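Local coordinates for SusD superfamily protein (Bacteroides fragilis NCTC 9343, PDB 3NQP) that probably binds glycans at the outer membrane as a SusD-family protein, most likely supporting sugar capture and uptake, at residues 245-250 and 410-415; 253-258 and 379-384. One frame throughout, in Å; residues are numbered along the deposited sequence.

Interaction 1 of 2, residues 245-250 and 410-415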
# COMPACT_ATOMS: atom_id res chain seq x y z
N LEU A 245 -0.55 -20.64 1.36
CA LEU A 245 0.39 -19.54 1.37
C LEU A 245 1.56 -19.81 2.33
O LEU A 245 1.38 -20.43 3.41
CB LEU A 245 -0.34 -18.24 1.76
CG LEU A 245 -1.35 -17.73 0.74
CD1 LEU A 245 -2.48 -16.87 1.38
CD2 LEU A 245 -0.62 -16.98 -0.44
N LYS A 246 2.75 -19.30 1.98
CA LYS A 246 3.91 -19.43 2.85
C LYS A 246 4.82 -18.24 2.71
O LYS A 246 5.01 -17.77 1.62
CB LYS A 246 4.75 -20.66 2.45
CG LYS A 246 3.99 -21.98 2.38
CD LYS A 246 4.95 -23.21 2.24
CE LYS A 246 4.71 -23.98 0.95
NZ LYS A 246 3.28 -24.41 0.84
N MSE A 247 5.46 -17.81 3.80
CA MSE A 247 6.48 -16.76 3.76
C MSE A 247 7.76 -17.34 3.15
O MSE A 247 8.11 -18.46 3.47
CB MSE A 247 6.73 -16.26 5.16
CG MSE A 247 7.33 -14.90 5.25
SE MSE A 247 7.46 -14.19 6.98
CE MSE A 247 7.90 -15.80 7.94
N LEU A 248 8.40 -16.61 2.24
CA LEU A 248 9.65 -17.06 1.66
C LEU A 248 10.79 -16.91 2.66
O LEU A 248 10.77 -16.03 3.55
CB LEU A 248 9.98 -16.30 0.36
CG LEU A 248 8.93 -16.22 -0.75
CD1 LEU A 248 9.59 -15.58 -2.00
CD2 LEU A 248 8.25 -17.60 -1.07
N ASP A 249 11.79 -17.77 2.53
CA ASP A 249 12.98 -17.63 3.37
C ASP A 249 13.76 -16.35 3.09
O ASP A 249 14.35 -15.81 4.00
CB ASP A 249 13.94 -18.77 3.16
CG ASP A 249 13.48 -20.07 3.81
OD1 ASP A 249 12.60 -20.08 4.70
OD2 ASP A 249 14.04 -21.08 3.39
N ASP A 250 13.82 -15.91 1.83
CA ASP A 250 14.63 -14.74 1.44
C ASP A 250 13.71 -13.56 1.09
O ASP A 250 12.96 -13.63 0.15
CB ASP A 250 15.50 -15.12 0.26
CG ASP A 250 16.47 -14.02 -0.17
OD1 ASP A 250 16.06 -12.86 -0.35
OD2 ASP A 250 17.66 -14.34 -0.43
N ARG A 410 10.25 -10.77 11.98
CA ARG A 410 11.66 -10.44 12.27
C ARG A 410 12.56 -11.60 11.95
O ARG A 410 13.67 -11.41 11.44
CB ARG A 410 11.89 -10.06 13.71
CG ARG A 410 11.22 -8.76 14.08
CD ARG A 410 11.65 -8.28 15.45
NE ARG A 410 11.00 -7.02 15.85
CZ ARG A 410 11.25 -6.40 16.99
NH1 ARG A 410 12.16 -6.88 17.85
NH2 ARG A 410 10.64 -5.26 17.26
N LYS A 411 12.13 -12.80 12.32
CA LYS A 411 13.02 -13.94 12.18
C LYS A 411 13.36 -14.10 10.70
O LYS A 411 14.50 -14.35 10.34
CB LYS A 411 12.41 -15.20 12.76
CG LYS A 411 13.27 -16.48 12.46
CD LYS A 411 12.55 -17.72 13.00
CE LYS A 411 13.41 -18.98 12.83
NZ LYS A 411 12.74 -20.19 13.44
N ARG A 412 12.37 -13.94 9.83
CA ARG A 412 12.64 -13.99 8.39
C ARG A 412 13.61 -12.89 7.96
O ARG A 412 14.51 -13.15 7.19
CB ARG A 412 11.34 -13.90 7.59
CG ARG A 412 11.50 -14.30 6.11
CD ARG A 412 11.93 -13.11 5.23
NE ARG A 412 10.83 -12.16 5.04
CZ ARG A 412 9.84 -12.29 4.15
NH1 ARG A 412 9.81 -13.34 3.34
NH2 ARG A 412 8.88 -11.37 4.05
N ALA A 413 13.41 -11.67 8.46
CA ALA A 413 14.24 -10.52 8.11
C ALA A 413 15.72 -10.74 8.40
O ALA A 413 16.58 -10.40 7.57
CB ALA A 413 13.75 -9.25 8.84
N TYR A 414 16.01 -11.28 9.59
CA TYR A 414 17.40 -11.39 10.02
C TYR A 414 18.15 -12.59 9.42
O TYR A 414 19.37 -12.61 9.45
CB TYR A 414 17.51 -11.37 11.54
CG TYR A 414 17.28 -9.98 12.12
CD1 TYR A 414 16.00 -9.52 12.39
CD2 TYR A 414 18.35 -9.14 12.38
CE1 TYR A 414 15.78 -8.26 12.91
CE2 TYR A 414 18.14 -7.87 12.88
CZ TYR A 414 16.85 -7.44 13.15
OH TYR A 414 16.68 -6.15 13.64
N GLY A 415 17.41 -13.56 8.89
CA GLY A 415 17.99 -14.65 8.10
C GLY A 415 18.90 -15.48 8.96
O GLY A 415 18.54 -15.81 10.08
O HOH W 1 15.24 -15.79 6.49
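D249 and R412 bring the two backbones closest, their CA atoms 6.2 Å apart, where the irregular loop 245-250 runs past the last turn of the helix that ends at Y414. R412 and M247 carry the side-chain contact. In R412, CG stands anti to the backbone N (chi1 -165°), and bends at chi2 and chi3 fold the chain back on the loop, which places NH1 at the backbone O of L248. NH1 donates to L248 O at 2.9 Å. The bond is somewhat bent, 141° at the hydrogen, and the oxygen sits 20° out of the guanidinium plane. The aliphatic part of R412 crowds the same carbonyl, with CG 3.2 Å from L248 O.

The side chain of M247, a selenomethionine, crosses that of R412 obliquely. Its CG lies over one guanidinium face, offset toward the rim and 3.5 Å from NH1, while SE and CE carry on to R412 CB, each 3.9 Å away. In the fold, this fastens the loop that follows helix 228-241 to the C-terminal end of helix 399-414. The charge of R412 is met by E264 at NH1 and E445 at NH2, and E264 also accepts from the backbone N of L248, tying loop and arginine to one carboxylate.

A water links the two backbones, donating to D249 O at 2.6 Å and to R412 O at 2.8 Å. Just beyond, D250, the N-cap of helix 251-255, accepts from S252 OG through OD1, which also caps the backbone N of Q253 in a weak bond.

Interaction 2 of 2, residues 253-258 and 379-384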
# COMPACT_ATOMS: atom_id res chain seq x y z
N GLN A 253 13.61 -12.30 -2.54
CA GLN A 253 12.94 -13.18 -3.51
C GLN A 253 11.47 -12.86 -3.56
O GLN A 253 10.77 -13.30 -4.50
CB GLN A 253 13.12 -14.65 -3.11
CG GLN A 253 14.51 -15.22 -3.43
CD GLN A 253 14.67 -15.43 -4.92
OE1 GLN A 253 14.94 -14.50 -5.64
NE2 GLN A 253 14.46 -16.66 -5.37
N VAL A 254 10.96 -12.19 -2.52
CA VAL A 254 9.55 -11.84 -2.51
C VAL A 254 9.27 -10.95 -3.72
O VAL A 254 8.23 -11.11 -4.36
CB VAL A 254 9.11 -11.21 -1.15
CG1 VAL A 254 7.68 -10.60 -1.28
CG2 VAL A 254 9.22 -12.28 -0.00
N PHE A 255 10.19 -10.04 -4.05
CA PHE A 255 9.96 -8.94 -5.02
C PHE A 255 10.59 -9.22 -6.35
O PHE A 255 10.29 -8.55 -7.32
CB PHE A 255 10.50 -7.62 -4.47
CG PHE A 255 10.02 -7.40 -3.09
CD1 PHE A 255 8.76 -6.88 -2.89
CD2 PHE A 255 10.77 -7.81 -1.99
CE1 PHE A 255 8.26 -6.73 -1.59
CE2 PHE A 255 10.28 -7.68 -0.72
CZ PHE A 255 8.99 -7.11 -0.52
N ASN A 256 11.48 -10.22 -6.36
CA ASN A 256 12.30 -10.52 -7.52
C ASN A 256 11.40 -10.72 -8.75
O ASN A 256 10.46 -11.54 -8.74
CB ASN A 256 13.14 -11.75 -7.20
CG ASN A 256 14.01 -12.22 -8.37
OD1 ASN A 256 13.85 -11.80 -9.52
ND2 ASN A 256 14.90 -13.15 -8.07
N ALA A 257 11.69 -9.96 -9.80
CA ALA A 257 10.85 -9.96 -11.00
C ALA A 257 10.94 -11.30 -11.75
O ALA A 257 10.14 -11.57 -12.65
CB ALA A 257 11.20 -8.75 -11.91
N LYS A 258 11.91 -12.14 -11.39
CA LYS A 258 12.01 -13.49 -11.95
C LYS A 258 11.41 -14.55 -11.00
O LYS A 258 11.47 -15.73 -11.27
CB LYS A 258 13.47 -13.81 -12.32
CG LYS A 258 14.10 -12.81 -13.30
CD LYS A 258 13.76 -13.12 -14.75
CE LYS A 258 14.58 -12.26 -15.74
NZ LYS A 258 16.05 -12.13 -15.39
N PHE A 379 -0.12 -5.90 -3.54
CA PHE A 379 -1.09 -5.28 -2.67
C PHE A 379 -1.26 -6.07 -1.37
O PHE A 379 -1.36 -5.46 -0.32
CB PHE A 379 -2.46 -5.17 -3.37
CG PHE A 379 -2.55 -4.10 -4.40
CD1 PHE A 379 -1.47 -3.30 -4.73
CD2 PHE A 379 -3.73 -3.92 -5.07
CE1 PHE A 379 -1.60 -2.29 -5.69
CE2 PHE A 379 -3.88 -2.92 -6.02
CZ PHE A 379 -2.83 -2.11 -6.33
N TYR A 380 -1.30 -7.40 -1.43
CA TYR A 380 -1.36 -8.22 -0.21
C TYR A 380 -0.34 -9.35 -0.30
O TYR A 380 -0.34 -10.06 -1.30
CB TYR A 380 -2.71 -8.86 -0.02
CG TYR A 380 -3.83 -7.89 0.12
CD1 TYR A 380 -3.90 -7.05 1.24
CD2 TYR A 380 -4.79 -7.74 -0.87
CE1 TYR A 380 -4.88 -6.15 1.40
CE2 TYR A 380 -5.83 -6.81 -0.71
CZ TYR A 380 -5.86 -6.01 0.43
OH TYR A 380 -6.85 -5.07 0.66
N ARG A 381 0.49 -9.50 0.73
CA ARG A 381 1.33 -10.71 0.89
C ARG A 381 1.33 -11.18 2.37
O ARG A 381 0.81 -10.48 3.26
CB ARG A 381 2.73 -10.44 0.37
CG ARG A 381 3.43 -9.30 0.97
CD ARG A 381 4.85 -9.17 0.42
NE ARG A 381 5.53 -8.02 0.97
CZ ARG A 381 6.34 -8.01 2.04
NH1 ARG A 381 6.64 -9.09 2.74
NH2 ARG A 381 6.88 -6.87 2.41
N LEU A 382 1.86 -12.35 2.65
CA LEU A 382 1.57 -13.01 3.92
C LEU A 382 2.03 -12.22 5.18
O LEU A 382 1.28 -12.20 6.14
CB LEU A 382 2.14 -14.44 3.92
CG LEU A 382 1.52 -15.45 4.86
CD1 LEU A 382 -0.00 -15.62 4.44
CD2 LEU A 382 2.33 -16.80 4.78
N PRO A 383 3.24 -11.59 5.20
CA PRO A 383 3.58 -10.85 6.42
C PRO A 383 2.62 -9.70 6.76
O PRO A 383 2.49 -9.31 7.95
CB PRO A 383 5.01 -10.30 6.15
CG PRO A 383 5.60 -11.27 5.14
CD PRO A 383 4.36 -11.62 4.26
N TRP A 384 1.94 -9.15 5.76
CA TRP A 384 0.85 -8.18 6.03
C TRP A 384 -0.25 -8.85 6.85
O TRP A 384 -0.81 -8.24 7.76
CB TRP A 384 0.33 -7.55 4.72
CG TRP A 384 -0.83 -6.60 4.92
CD1 TRP A 384 -0.77 -5.25 5.10
CD2 TRP A 384 -2.20 -6.93 4.93
NE1 TRP A 384 -2.02 -4.72 5.25
CE2 TRP A 384 -2.92 -5.74 5.17
CE3 TRP A 384 -2.90 -8.15 4.80
CZ2 TRP A 384 -4.32 -5.72 5.27
CZ3 TRP A 384 -4.26 -8.12 4.86
CH2 TRP A 384 -4.96 -6.93 5.10
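Two hydrophobic side chains of the short helix 251-255, V254 and F255, meet one arginine, R381, at the end of strand 377-381. The non-polar part of the contact is V254 CG1 against R381 CD, 3.6 Å apart, the two side chains crossing at about a right angle. CG1 also lies over the centre of the F255 ring, 3.8 Å above its plane, so the valine touches both ring and arginine.

The aromatic part is an edge-on approach. F255 points its CZ corner at one face of the R381 guanidinium, 3.6 Å from NH2, with the two planes 83° apart. NH2 lies in the ring plane, at its edge. R381 gets there with CG between the backbone N and the carbonyl carbon (chi1 57°) and a chain that is straight from CG to NE.

The ionic partners of R381 come from elsewhere in the chain: NH2 pairs with E449, and NH1 with both E445 and E264. These carboxylates probably offset the charge of this buried guanidinium and limit its rotation.

Polar bonds within 253-258 shape the exit from the short helix. N256 ND2 donates to Q253 OE1 at 2.8 Å, and N256 OD1 accepts from K258 N at 2.7 Å, which makes an Asx turn. On the other segment, R381 is the N-cap residue of helix 382-396, and F379 and Y380 both face F267 in a classic beta bulge of the two-stranded antiparallel sheet with 265-269.

In the fold
Both segments of interaction 2 fall between those of interaction 1 along the chain, and the two centres are about 11 Å apart. Interaction 1 is a surface contact, made by M247 packing on R412, a direct bond to a backbone carbonyl and a water bridge; interaction 2 is buried and made by side-chain packing alone between its segments. Each depends on an arginine, and the two meet: R412 NH2 lies 3.5 Å from R381 NH1, with E264 and E445 each pairing with both. L382 and P383 of 379-384 also pack on 245-250 and R412, so the consecutive helices 382-396 and 399-414 and the 245-258 region come together around one charge cluster.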